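Local coordinates for alpha-1,2-mannosidase (Bacteroides thetaiotaomicron, PDB 2WW2), which hydrolyses alpha-mannosidic linkages with inversion of configuration, as a calcium-dependent glycoside hydrolase of family GH92 from a human gut symbiont, at residues Leu271-Ala276 with Phe287-Tyr292; Thr343-Pro347 with Leu664-Glu668; Val610-Tyr615 with Thr631-Tyr635; Pro657-Val662 with Val673-Asn679. One frame throughout, in Å; residues are numbered along the deposited sequence.

Contact 1 of 4, residues Leu271-Ala276 with Phe287-Tyr292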
loop_
_atom_site.group_PDB
_atom_site.type_symbol
_atom_site.label_atom_id
_atom_site.label_comp_id
_atom_site.label_asym_id
_atom_site.label_seq_id
_atom_site.Cartn_x
_atom_site.Cartn_y
_atom_site.Cartn_z
ATOM N N LEU A 271 -40.577 -10.729 5.379
ATOM C CA LEU A 271 -39.681 -9.732 5.989
ATOM C C LEU A 271 -40.121 -9.455 7.419
ATOM O O LEU A 271 -39.289 -9.226 8.301
ATOM C CB LEU A 271 -39.634 -8.409 5.197
ATOM C CG LEU A 271 -39.111 -8.530 3.750
ATOM C CD1 LEU A 271 -39.363 -7.238 2.971
ATOM C CD2 LEU A 271 -37.626 -8.928 3.725
ATOM N N GLY A 272 -41.432 -9.452 7.641
ATOM C CA GLY A 272 -41.986 -9.056 8.941
ATOM C C GLY A 272 -41.751 -10.055 10.057
ATOM O O GLY A 272 -42.081 -9.782 11.217
ATOM N N ARG A 273 -41.169 -11.207 9.728
ATOM C CA ARG A 273 -40.798 -12.142 10.787
ATOM C C ARG A 273 -39.702 -11.597 11.696
ATOM O O ARG A 273 -39.523 -12.096 12.806
ATOM C CB ARG A 273 -40.405 -13.510 10.237
ATOM C CG ARG A 273 -41.554 -14.219 9.543
ATOM C CD ARG A 273 -41.247 -15.693 9.412
ATOM N NE ARG A 273 -42.288 -16.391 8.669
ATOM C CZ ARG A 273 -42.175 -17.640 8.248
ATOM N NH1 ARG A 273 -41.057 -18.302 8.496
ATOM N NH2 ARG A 273 -43.168 -18.221 7.571
ATOM N N VAL A 274 -38.964 -10.591 11.229
ATOM C CA VAL A 274 -38.136 -9.814 12.137
ATOM C C VAL A 274 -38.496 -8.332 12.052
ATOM O O VAL A 274 -38.429 -7.705 10.985
ATOM C CB VAL A 274 -36.592 -10.098 12.023
ATOM C CG1 VAL A 274 -36.116 -9.997 10.594
ATOM C CG2 VAL A 274 -35.795 -9.139 12.954
ATOM N N GLU A 275 -38.950 -7.792 13.174
ATOM C CA GLU A 275 -39.434 -6.427 13.196
ATOM C C GLU A 275 -38.408 -5.521 13.856
ATOM O O GLU A 275 -38.222 -5.587 15.073
ATOM C CB GLU A 275 -40.698 -6.315 14.043
ATOM C CG GLU A 275 -41.948 -6.911 13.496
ATOM C CD GLU A 275 -43.155 -6.497 14.365
ATOM O OE1 GLU A 275 -43.612 -7.326 15.172
ATOM O OE2 GLU A 275 -43.597 -5.337 14.269
ATOM N N ALA A 276 -37.779 -4.655 13.072
ATOM C CA ALA A 276 -36.821 -3.693 13.605
ATOM C C ALA A 276 -37.497 -2.358 13.902
ATOM O O ALA A 276 -38.239 -1.828 13.053
ATOM C CB ALA A 276 -35.671 -3.494 12.623
ATOM N N PHE A 287 -31.079 -2.801 6.422
ATOM C CA PHE A 287 -31.500 -4.056 7.045
ATOM C C PHE A 287 -32.482 -4.857 6.176
ATOM O O PHE A 287 -32.279 -6.048 5.932
ATOM C CB PHE A 287 -32.143 -3.757 8.409
ATOM C CG PHE A 287 -32.554 -4.988 9.177
ATOM C CD1 PHE A 287 -31.594 -5.778 9.825
ATOM C CD2 PHE A 287 -33.891 -5.359 9.257
ATOM C CE1 PHE A 287 -31.974 -6.908 10.534
ATOM C CE2 PHE A 287 -34.281 -6.485 9.966
ATOM C CZ PHE A 287 -33.322 -7.268 10.605
ATOM N N TYR A 288 -33.565 -4.219 5.733
ATOM C CA TYR A 288 -34.566 -4.956 4.966
ATOM C C TYR A 288 -34.110 -5.284 3.556
ATOM O O TYR A 288 -34.507 -6.295 3.011
ATOM C CB TYR A 288 -35.936 -4.239 5.009
ATOM C CG TYR A 288 -36.543 -4.458 6.380
ATOM C CD1 TYR A 288 -36.947 -5.738 6.766
ATOM C CD2 TYR A 288 -36.641 -3.419 7.309
ATOM C CE1 TYR A 288 -37.469 -5.985 8.034
ATOM C CE2 TYR A 288 -37.151 -3.656 8.585
ATOM C CZ TYR A 288 -37.565 -4.949 8.932
ATOM O OH TYR A 288 -38.075 -5.214 10.191
ATOM N N SER A 289 -33.272 -4.440 2.972
ATOM C CA SER A 289 -32.649 -4.795 1.683
ATOM C C SER A 289 -31.773 -6.035 1.816
ATOM O O SER A 289 -31.859 -6.945 0.989
ATOM C CB SER A 289 -31.835 -3.624 1.145
ATOM O OG SER A 289 -32.673 -2.491 0.886
ATOM N N CYS A 290 -30.936 -6.080 2.854
ATOM C CA CYS A 290 -30.119 -7.280 3.094
ATOM C C CYS A 290 -30.997 -8.492 3.349
ATOM O O CYS A 290 -30.680 -9.596 2.890
ATOM C CB CYS A 290 -29.152 -7.066 4.280
ATOM S SG CYS A 290 -27.826 -5.902 3.923
ATOM N N LEU A 291 -32.102 -8.306 4.080
ATOM C CA LEU A 291 -32.973 -9.440 4.372
ATOM C C LEU A 291 -33.633 -9.928 3.072
ATOM O O LEU A 291 -33.698 -11.133 2.805
ATOM C CB LEU A 291 -34.030 -9.087 5.446
ATOM C CG LEU A 291 -34.989 -10.201 5.921
ATOM C CD1 LEU A 291 -34.212 -11.469 6.410
ATOM C CD2 LEU A 291 -35.953 -9.698 6.989
ATOM N N TYR A 292 -34.126 -8.996 2.259
ATOM C CA TYR A 292 -34.690 -9.376 0.952
ATOM C C TYR A 292 -33.702 -10.217 0.151
ATOM O O TYR A 292 -34.061 -11.277 -0.385
ATOM C CB TYR A 292 -35.085 -8.107 0.175
ATOM C CG TYR A 292 -34.896 -8.150 -1.320
ATOM C CD1 TYR A 292 -35.875 -8.705 -2.148
ATOM C CD2 TYR A 292 -33.769 -7.582 -1.918
ATOM C CE1 TYR A 292 -35.720 -8.725 -3.546
ATOM C CE2 TYR A 292 -33.606 -7.593 -3.316
ATOM C CZ TYR A 292 -34.593 -8.157 -4.115
ATOM O OH TYR A 292 -34.434 -8.176 -5.483
#

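Contact 2 of 4, residues Thr343-Pro347 with Leu664-Glu668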
loop_
_atom_site.group_PDB
_atom_site.type_symbol
_atom_site.label_atom_id
_atom_site.label_comp_id
_atom_site.label_asym_id
_atom_site.label_seq_id
_atom_site.Cartn_x
_atom_site.Cartn_y
_atom_site.Cartn_z
ATOM N N THR A 343 -32.753 -21.512 9.545
ATOM C CA THR A 343 -33.082 -22.448 10.629
ATOM C C THR A 343 -33.769 -21.734 11.775
ATOM O O THR A 343 -34.505 -22.358 12.532
ATOM C CB THR A 343 -31.828 -23.189 11.208
ATOM O OG1 THR A 343 -30.948 -22.234 11.805
ATOM C CG2 THR A 343 -31.086 -23.968 10.106
ATOM N N LEU A 344 -33.522 -20.430 11.917
ATOM C CA LEU A 344 -34.072 -19.674 13.043
ATOM C C LEU A 344 -35.435 -19.071 12.695
ATOM O O LEU A 344 -36.431 -19.311 13.379
ATOM C CB LEU A 344 -33.103 -18.546 13.449
ATOM C CG LEU A 344 -33.533 -17.631 14.611
ATOM C CD1 LEU A 344 -33.864 -18.462 15.852
ATOM C CD2 LEU A 344 -32.444 -16.577 14.917
ATOM N N LEU A 345 -35.456 -18.277 11.627
ATOM C CA LEU A 345 -36.638 -17.492 11.281
ATOM C C LEU A 345 -37.540 -18.115 10.198
ATOM O O LEU A 345 -38.724 -17.774 10.111
ATOM C CB LEU A 345 -36.215 -16.101 10.842
ATOM C CG LEU A 345 -35.786 -15.131 11.951
ATOM C CD1 LEU A 345 -35.208 -13.900 11.308
ATOM C CD2 LEU A 345 -36.969 -14.733 12.822
ATOM N N TYR A 346 -36.975 -19.011 9.388
ATOM C CA TYR A 346 -37.694 -19.642 8.280
ATOM C C TYR A 346 -37.453 -21.155 8.248
ATOM O O TYR A 346 -37.058 -21.706 7.215
ATOM C CB TYR A 346 -37.282 -18.986 6.949
ATOM C CG TYR A 346 -37.308 -17.464 7.015
ATOM C CD1 TYR A 346 -38.498 -16.764 6.792
ATOM C CD2 TYR A 346 -36.167 -16.737 7.327
ATOM C CE1 TYR A 346 -38.541 -15.368 6.882
ATOM C CE2 TYR A 346 -36.198 -15.336 7.418
ATOM C CZ TYR A 346 -37.401 -14.667 7.178
ATOM O OH TYR A 346 -37.460 -13.288 7.252
ATOM N N PRO A 347 -37.700 -21.846 9.378
ATOM C CA PRO A 347 -37.263 -23.245 9.454
ATOM C C PRO A 347 -38.071 -24.155 8.521
ATOM O O PRO A 347 -37.623 -25.257 8.213
ATOM C CB PRO A 347 -37.499 -23.614 10.934
ATOM C CG PRO A 347 -38.579 -22.696 11.384
ATOM C CD PRO A 347 -38.292 -21.389 10.642
ATOM N N LEU A 664 -38.265 -10.984 16.979
ATOM C CA LEU A 664 -38.246 -12.124 16.097
ATOM C C LEU A 664 -39.526 -12.928 16.320
ATOM O O LEU A 664 -39.814 -13.354 17.445
ATOM C CB LEU A 664 -37.008 -12.983 16.378
ATOM C CG LEU A 664 -35.640 -12.446 15.941
ATOM C CD1 LEU A 664 -35.138 -11.314 16.867
ATOM C CD2 LEU A 664 -34.646 -13.586 15.942
ATOM N N HIS A 665 -40.297 -13.118 15.248
ATOM C CA HIS A 665 -41.541 -13.871 15.297
ATOM C C HIS A 665 -41.255 -15.288 14.882
ATOM O O HIS A 665 -41.096 -15.587 13.690
ATOM C CB HIS A 665 -42.590 -13.218 14.400
ATOM C CG HIS A 665 -43.013 -11.872 14.896
ATOM N ND1 HIS A 665 -43.660 -11.701 16.102
ATOM C CD2 HIS A 665 -42.839 -10.632 14.381
ATOM C CE1 HIS A 665 -43.879 -10.411 16.303
ATOM N NE2 HIS A 665 -43.386 -9.739 15.275
ATOM N N LEU A 666 -41.141 -16.145 15.888
ATOM C CA LEU A 666 -40.714 -17.519 15.700
ATOM C C LEU A 666 -41.897 -18.481 15.644
ATOM O O LEU A 666 -43.050 -18.080 15.858
ATOM C CB LEU A 666 -39.721 -17.899 16.800
ATOM C CG LEU A 666 -38.516 -16.946 16.827
ATOM C CD1 LEU A 666 -37.668 -17.107 18.073
ATOM C CD2 LEU A 666 -37.643 -17.104 15.585
ATOM N N PRO A 667 -41.629 -19.749 15.315
ATOM C CA PRO A 667 -42.716 -20.729 15.231
ATOM C C PRO A 667 -43.524 -20.864 16.528
ATOM O O PRO A 667 -43.008 -20.615 17.618
ATOM C CB PRO A 667 -41.977 -22.041 14.925
ATOM C CG PRO A 667 -40.763 -21.579 14.104
ATOM C CD PRO A 667 -40.346 -20.277 14.803
ATOM N N GLU A 668 -44.785 -21.260 16.379
ATOM C CA GLU A 668 -45.681 -21.569 17.495
ATOM C C GLU A 668 -45.970 -20.360 18.373
ATOM O O GLU A 668 -46.134 -20.463 19.592
ATOM C CB GLU A 668 -45.160 -22.779 18.260
ATOM C CG GLU A 668 -45.245 -24.011 17.363
ATOM C CD GLU A 668 -44.441 -25.183 17.860
ATOM O OE1 GLU A 668 -43.356 -24.966 18.442
ATOM O OE2 GLU A 668 -44.896 -26.327 17.661
HETATM O O HOH W 1 -40.398 -17.973 12.285
#

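Contact 3 of 4, residues Val610-Tyr615 with Thr631-Tyr635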
loop_
_atom_site.group_PDB
_atom_site.type_symbol
_atom_site.label_atom_id
_atom_site.label_comp_id
_atom_site.label_asym_id
_atom_site.label_seq_id
_atom_site.Cartn_x
_atom_site.Cartn_y
_atom_site.Cartn_z
ATOM N N VAL A 610 -18.155 -1.438 11.895
ATOM C CA VAL A 610 -18.349 -2.028 10.563
ATOM C C VAL A 610 -19.771 -1.763 10.016
ATOM O O VAL A 610 -19.942 -1.359 8.875
ATOM C CB VAL A 610 -18.033 -3.551 10.560
ATOM C CG1 VAL A 610 -18.577 -4.218 9.293
ATOM C CG2 VAL A 610 -16.505 -3.792 10.681
ATOM N N MET A 611 -20.793 -1.972 10.836
ATOM C CA MET A 611 -22.160 -1.749 10.375
ATOM C C MET A 611 -22.361 -0.301 9.938
ATOM O O MET A 611 -23.043 -0.042 8.940
ATOM C CB MET A 611 -23.189 -2.159 11.439
ATOM C CG MET A 611 -23.235 -3.669 11.681
ATOM S SD MET A 611 -24.749 -4.289 12.442
ATOM C CE MET A 611 -24.521 -3.906 14.181
ATOM N N ASP A 612 -21.765 0.633 10.666
ATOM C CA ASP A 612 -21.900 2.055 10.336
ATOM C C ASP A 612 -21.072 2.436 9.110
ATOM O O ASP A 612 -21.499 3.248 8.298
ATOM C CB ASP A 612 -21.451 2.931 11.512
ATOM C CG ASP A 612 -22.469 2.973 12.662
ATOM O OD1 ASP A 612 -23.633 2.532 12.501
ATOM O OD2 ASP A 612 -22.091 3.466 13.749
ATOM N N LYS A 613 -19.874 1.875 8.980
ATOM C CA LYS A 613 -18.932 2.390 7.976
ATOM C C LYS A 613 -18.878 1.651 6.641
ATOM O O LYS A 613 -18.499 2.244 5.635
ATOM C CB LYS A 613 -17.536 2.512 8.586
ATOM C CG LYS A 613 -17.468 3.749 9.466
ATOM C CD LYS A 613 -16.472 3.640 10.572
ATOM C CE LYS A 613 -16.391 5.028 11.260
ATOM N NZ LYS A 613 -15.426 5.012 12.352
ATOM N N LEU A 614 -19.266 0.380 6.625
ATOM C CA LEU A 614 -19.130 -0.435 5.422
ATOM C C LEU A 614 -20.446 -0.769 4.719
ATOM O O LEU A 614 -20.471 -1.613 3.803
ATOM C CB LEU A 614 -18.412 -1.732 5.770
ATOM C CG LEU A 614 -16.970 -1.541 6.253
ATOM C CD1 LEU A 614 -16.324 -2.898 6.352
ATOM C CD2 LEU A 614 -16.173 -0.620 5.299
ATOM N N TYR A 615 -21.528 -0.110 5.134
ATOM C CA TYR A 615 -22.844 -0.374 4.546
ATOM C C TYR A 615 -23.632 0.901 4.308
ATOM O O TYR A 615 -23.570 1.864 5.095
ATOM C CB TYR A 615 -23.697 -1.273 5.461
ATOM C CG TYR A 615 -23.236 -2.697 5.535
ATOM C CD1 TYR A 615 -23.693 -3.638 4.628
ATOM C CD2 TYR A 615 -22.306 -3.096 6.495
ATOM C CE1 TYR A 615 -23.258 -4.945 4.689
ATOM C CE2 TYR A 615 -21.864 -4.387 6.556
ATOM C CZ TYR A 615 -22.331 -5.311 5.658
ATOM O OH TYR A 615 -21.883 -6.620 5.736
ATOM N N THR A 631 -22.376 -10.650 2.317
ATOM C CA THR A 631 -22.546 -10.388 3.728
ATOM C C THR A 631 -23.998 -10.004 4.092
ATOM O O THR A 631 -24.239 -9.534 5.183
ATOM C CB THR A 631 -21.609 -9.275 4.206
ATOM O OG1 THR A 631 -22.022 -8.040 3.612
ATOM C CG2 THR A 631 -20.150 -9.585 3.819
ATOM N N SER A 632 -24.955 -10.216 3.194
ATOM C CA SER A 632 -26.359 -9.858 3.496
ATOM C C SER A 632 -26.878 -10.485 4.814
ATOM O O SER A 632 -27.402 -9.793 5.669
ATOM C CB SER A 632 -27.282 -10.201 2.313
ATOM O OG SER A 632 -27.403 -11.622 2.140
ATOM N N ALA A 633 -26.689 -11.785 4.996
ATOM C CA ALA A 633 -27.151 -12.450 6.220
ATOM C C ALA A 633 -26.296 -12.054 7.426
ATOM O O ALA A 633 -26.787 -11.976 8.570
ATOM C CB ALA A 633 -27.120 -13.969 6.025
ATOM N N TRP A 634 -25.016 -11.801 7.163
ATOM C CA TRP A 634 -24.107 -11.321 8.194
ATOM C C TRP A 634 -24.659 -10.006 8.765
ATOM O O TRP A 634 -24.690 -9.785 9.982
ATOM C CB TRP A 634 -22.708 -11.104 7.599
ATOM C CG TRP A 634 -21.663 -10.709 8.605
ATOM C CD1 TRP A 634 -20.752 -11.536 9.207
ATOM C CD2 TRP A 634 -21.415 -9.395 9.123
ATOM N NE1 TRP A 634 -19.955 -10.814 10.066
ATOM C CE2 TRP A 634 -20.337 -9.499 10.028
ATOM C CE3 TRP A 634 -21.984 -8.135 8.892
ATOM C CZ2 TRP A 634 -19.826 -8.393 10.715
ATOM C CZ3 TRP A 634 -21.484 -7.047 9.589
ATOM C CH2 TRP A 634 -20.415 -7.178 10.478
ATOM N N TYR A 635 -25.137 -9.148 7.882
ATOM C CA TYR A 635 -25.662 -7.857 8.348
ATOM C C TYR A 635 -26.963 -8.054 9.133
ATOM O O TYR A 635 -27.173 -7.425 10.174
ATOM C CB TYR A 635 -25.874 -6.912 7.171
ATOM C CG TYR A 635 -26.318 -5.508 7.579
ATOM C CD1 TYR A 635 -25.388 -4.467 7.719
ATOM C CD2 TYR A 635 -27.649 -5.231 7.828
ATOM C CE1 TYR A 635 -25.788 -3.183 8.099
ATOM C CE2 TYR A 635 -28.055 -3.937 8.217
ATOM C CZ TYR A 635 -27.123 -2.938 8.346
ATOM O OH TYR A 635 -27.520 -1.679 8.697
HETATM O O HOH W 2 -25.732 0.333 8.908
#

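Contact 4 of 4, residues Pro657-Val662 with Val673-Asn679. With GOL (glycerol), chain G.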
loop_
_atom_site.group_PDB
_atom_site.type_symbol
_atom_site.label_atom_id
_atom_site.label_comp_id
_atom_site.label_asym_id
_atom_site.label_seq_id
_atom_site.Cartn_x
_atom_site.Cartn_y
_atom_site.Cartn_z
ATOM N N PRO A 657 -26.538 -4.950 19.091
ATOM C CA PRO A 657 -27.656 -4.737 18.172
ATOM C C PRO A 657 -27.581 -3.338 17.574
ATOM O O PRO A 657 -27.043 -2.408 18.212
ATOM C CB PRO A 657 -28.887 -4.832 19.080
ATOM C CG PRO A 657 -28.384 -4.356 20.428
ATOM C CD PRO A 657 -26.959 -4.873 20.500
ATOM N N LEU A 658 -28.164 -3.183 16.390
ATOM C CA LEU A 658 -28.173 -1.892 15.712
ATOM C C LEU A 658 -29.378 -1.021 16.091
ATOM O O LEU A 658 -29.293 0.215 16.083
ATOM C CB LEU A 658 -28.168 -2.116 14.186
ATOM C CG LEU A 658 -27.996 -0.856 13.338
ATOM C CD1 LEU A 658 -26.565 -0.289 13.521
ATOM C CD2 LEU A 658 -28.297 -1.188 11.866
ATOM N N PHE A 659 -30.502 -1.650 16.423
ATOM C CA PHE A 659 -31.755 -0.900 16.642
ATOM C C PHE A 659 -32.096 -0.783 18.127
ATOM O O PHE A 659 -31.517 -1.484 18.953
ATOM C CB PHE A 659 -32.913 -1.580 15.900
ATOM C CG PHE A 659 -32.727 -1.621 14.385
ATOM C CD1 PHE A 659 -33.053 -0.512 13.608
ATOM C CD2 PHE A 659 -32.198 -2.751 13.761
ATOM C CE1 PHE A 659 -32.873 -0.537 12.203
ATOM C CE2 PHE A 659 -32.022 -2.799 12.365
ATOM C CZ PHE A 659 -32.364 -1.685 11.588
ATOM N N LYS A 660 -33.058 0.079 18.472
ATOM C CA LYS A 660 -33.530 0.128 19.854
ATOM C C LYS A 660 -34.306 -1.142 20.200
ATOM O O LYS A 660 -34.417 -1.523 21.374
ATOM C CB LYS A 660 -34.378 1.386 20.109
ATOM C CG LYS A 660 -33.516 2.643 20.173
ATOM C CD LYS A 660 -34.337 3.904 20.293
ATOM C CE LYS A 660 -33.441 5.140 20.226
ATOM N NZ LYS A 660 -32.437 5.138 21.341
ATOM N N LYS A 661 -34.797 -1.826 19.173
ATOM C CA LYS A 661 -35.582 -3.039 19.389
ATOM C C LYS A 661 -35.707 -3.893 18.131
ATOM O O LYS A 661 -35.965 -3.371 17.034
ATOM C CB LYS A 661 -36.989 -2.655 19.888
ATOM C CG LYS A 661 -37.788 -3.824 20.445
ATOM C CD LYS A 661 -39.219 -3.397 20.752
ATOM C CE LYS A 661 -39.886 -4.398 21.640
ATOM N NZ LYS A 661 -41.239 -3.907 22.070
ATOM N N VAL A 662 -35.508 -5.206 18.272
ATOM C CA VAL A 662 -35.900 -6.123 17.216
ATOM C C VAL A 662 -36.751 -7.197 17.869
ATOM O O VAL A 662 -36.486 -7.611 19.002
ATOM C CB VAL A 662 -34.709 -6.811 16.473
ATOM C CG1 VAL A 662 -34.130 -5.921 15.392
ATOM C CG2 VAL A 662 -33.651 -7.256 17.452
ATOM N N VAL A 673 -37.517 -10.920 21.885
ATOM C CA VAL A 673 -37.170 -9.504 21.732
ATOM C C VAL A 673 -35.742 -9.205 22.181
ATOM O O VAL A 673 -35.339 -9.602 23.278
ATOM C CB VAL A 673 -38.125 -8.631 22.551
ATOM C CG1 VAL A 673 -37.625 -7.156 22.623
ATOM C CG2 VAL A 673 -39.544 -8.724 21.978
ATOM N N VAL A 674 -34.972 -8.512 21.346
ATOM C CA VAL A 674 -33.718 -7.934 21.813
ATOM C C VAL A 674 -34.002 -6.452 21.995
ATOM O O VAL A 674 -34.184 -5.723 21.014
ATOM C CB VAL A 674 -32.534 -8.117 20.829
ATOM C CG1 VAL A 674 -31.272 -7.421 21.370
ATOM C CG2 VAL A 674 -32.257 -9.593 20.558
ATOM N N SER A 675 -34.103 -5.996 23.239
ATOM C CA SER A 675 -34.325 -4.558 23.441
ATOM C C SER A 675 -33.065 -3.829 23.920
ATOM O O SER A 675 -32.291 -4.341 24.733
ATOM C CB SER A 675 -35.529 -4.295 24.352
ATOM O OG SER A 675 -35.230 -4.666 25.672
ATOM N N ALA A 676 -32.862 -2.629 23.392
ATOM C CA ALA A 676 -31.696 -1.825 23.702
ATOM C C ALA A 676 -32.189 -0.383 23.722
ATOM O O ALA A 676 -31.883 0.417 22.830
ATOM C CB ALA A 676 -30.606 -2.037 22.623
ATOM N N ALA A 677 -32.972 -0.064 24.751
ATOM C CA ALA A 677 -33.745 1.172 24.752
ATOM C C ALA A 677 -32.871 2.409 24.646
ATOM O O ALA A 677 -33.300 3.420 24.096
ATOM C CB ALA A 677 -34.663 1.244 25.994
ATOM N N ASP A 678 -31.639 2.348 25.154
ATOM C CA ASP A 678 -30.756 3.518 25.076
ATOM C C ASP A 678 -29.633 3.368 24.062
ATOM O O ASP A 678 -28.569 3.974 24.195
ATOM C CB ASP A 678 -30.214 3.870 26.459
ATOM C CG ASP A 678 -31.317 4.168 27.434
ATOM O OD1 ASP A 678 -32.091 5.115 27.180
ATOM O OD2 ASP A 678 -31.431 3.444 28.442
ATOM N N ASN A 679 -29.900 2.583 23.018
ATOM C CA ASN A 679 -28.950 2.402 21.922
ATOM C C ASN A 679 -28.762 3.711 21.151
ATOM O O ASN A 679 -29.704 4.516 21.044
ATOM C CB ASN A 679 -29.443 1.317 20.973
ATOM C CG ASN A 679 -28.303 0.609 20.251
ATOM O OD1 ASN A 679 -27.144 1.016 20.349
ATOM N ND2 ASN A 679 -28.632 -0.448 19.519
HETATM C C1 GOL G . -28.356 2.929 16.932
HETATM O O1 GOL G . -27.952 2.545 15.625
HETATM C C2 GOL G . -29.629 3.764 16.894
HETATM O O2 GOL G . -30.551 3.454 17.911
HETATM C C3 GOL G . -30.355 3.509 15.614
HETATM O O3 GOL G . -30.081 4.643 14.880
HETATM O O HOH W 3 -32.227 -4.153 19.429
#

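Contact 1 of 4, residues Leu271-Ala276 with Phe287-Tyr292
The phenolic oxygen of Y288 serves two neighbouring peptide groups at once. It donates to the carbonyl of V274 (OH to O 2.6 Å) and accepts from the amide of A276 (N to OH 2.9 Å), so the helix 281-294 side chain satisfies two backbone groups on the edge of strand 274-277 that faces away from its sheet partner. Both polar groups lie near the ring plane, where hydroxyl bonds are expected. L271 O is used differently: it closes the type I turn 271-274 by accepting from V274 N at 3.2 Å, and Y288 CE1 merely packs against it at 3.7 Å. L271 CD2 meets L291 CG at 3.7 Å, V274 CG1 meets L291 CD2 at 3.6 Å, and V274 CG2 reaches the edge of the F287 ring, 3.9 Å from CZ. E275 points away from the helix and finds its partner in H665, while R273 pairs with E348. The short segments 274-276 and 287-292 run nearly antiparallel (162°), their axes approaching to 10.9 Å. Strand 661-665 pairs with the backbones of R273, just before strand 274-277, and E275; helices 632-640 and 338-345 pack against V274, F287 and L291.

Contact 2 of 4, residues Thr343-Pro347 with Leu664-Glu668
L345 and L344, the last two residues of helix 338-345, bury more of their surface here than any other residue, and L664 and L666 face them about equally. The CD2 methyl of L345 sits 4.0 Å from L664 CB and 3.7 Å from L666 CD2, so one branch touches both leucines. L344 uses its two branches separately: CD2 packs on L664 CD2 at 3.9 Å, CD1 on L666 CD2 at 4.0 Å. L666 CD2 also comes within 3.3 Å of L344 O, and the result is a compact four-leucine cluster. Farther out the two prolines touch, P347 CG to P667 CG at 3.7 Å. The polar link is indirect, through a water that donates to L345 O (2.8 Å) and to H665 O (2.9 Å), bridging two carbonyls that cannot bond each other. The imidazole of H665 is engaged by E275 and N671. The cluster thus seats the C-terminal end of helix 338-345 against strand 661-665, with F642 of strand 642-643, Y652 of strand 651-654 and helix 703-707 packed around L344.

Contact 3 of 4, residues Val610-Tyr615 with Thr631-Tyr635
Y615 lays one face of its ring over the edge of Y635, in an edge-to-face pair with centroids 4.6 Å apart and planes inclined at 56°; the closest atoms are Y615 CG and Y635 CD1, at 3.5 Å. The same tyrosine also reaches W634, whose CZ3 is 4.1 Å from Y615 CE2, so both consecutive aromatic residues of helix 632-640 meet it from the same side of its ring plane, W634 obliquely. Its hydroxyl lies 2.6 Å from T631 OG1, within hydrogen-bonding distance, although H582 and D627 also take part in the polar network around these two oxygens. D627 is a ligand of a bound sodium ion, which places the T631 end of the contact near that site. On the other flank, M611 makes an oblique Met-aromatic contact, SD standing 4.9 Å from the centroid of the Y635 ring, and its CG packs on W634 CZ3 at 4.3 Å. V610 CG1 meets W634 CH2 at 3.7 Å. A water donates to M611 O at 2.7 Å and is hydrogen-bonded to Y635 OH, also at 2.7 Å, so the polar end of that ring is tied to the backbone at the end of helix 600-613. The two helix ends are joined by an irregular connection; from helix 281-294, T286 packs on Y615 and Y635, and C290 on Y635, while K613 and L614 touch a second subunit.

Contact 4 of 4, residues Pro657-Val662 with Val673-Asn679
This is the open end of the beta hairpin formed by strands 661-665 and 671-675. V662 and V674 form an antiparallel hydrogen-bonded pair, with V662 N to V674 O at 3.1 Å and V674 N to V662 O at 2.9 Å; K661 and S675 follow as a non-hydrogen-bonded pair. Beyond them A676 N donates to K660 O at 2.8 Å, and the chain then makes a type I turn from A676 to N679. The side chain of N679 takes over from the backbone: its ND2 donates to P657 O (2.8 Å) and to F659 O (3.1 Å). K660 NZ donates to N679 O at 2.8 Å. A water joins F659 O (2.8 Å) to V674 O (3.0 Å), and a glycerol, probably from the crystallisation liquor, donates from O1 to L658 O at 2.7 Å. V662 CG2 and V674 CB pack at 3.7 Å. On the first strand's other edge K660 and K661 together face E277 of strand 274-277, a classic beta bulge; the hairpin itself is regular antiparallel pairing.

Overall arrangement
Contact 3 is entirely buried and contact 1 nearly so; contact 1 uses helix 281-294 and contact 3 helix 632-640, and these two helices pack together through C290, S632 and Y635. Contacts 2 and 4 are partly buried and share strand 661-665. That strand neighbours 274-277 of contact 1, and E275 and H665 join contacts 1 and 2 directly. L658 brings contact 4 against M611 and Y635 of contact 3, whereas contacts 2 and 3 do not touch. Chemistry varies with place: a tyrosine hydroxyl serves the strand backbone in contact 1, leucines and a bridging water join contact 2, aromatic rings dominate contact 3, and backbone pairing, an asparagine side chain and the exposed K660 mark contact 4.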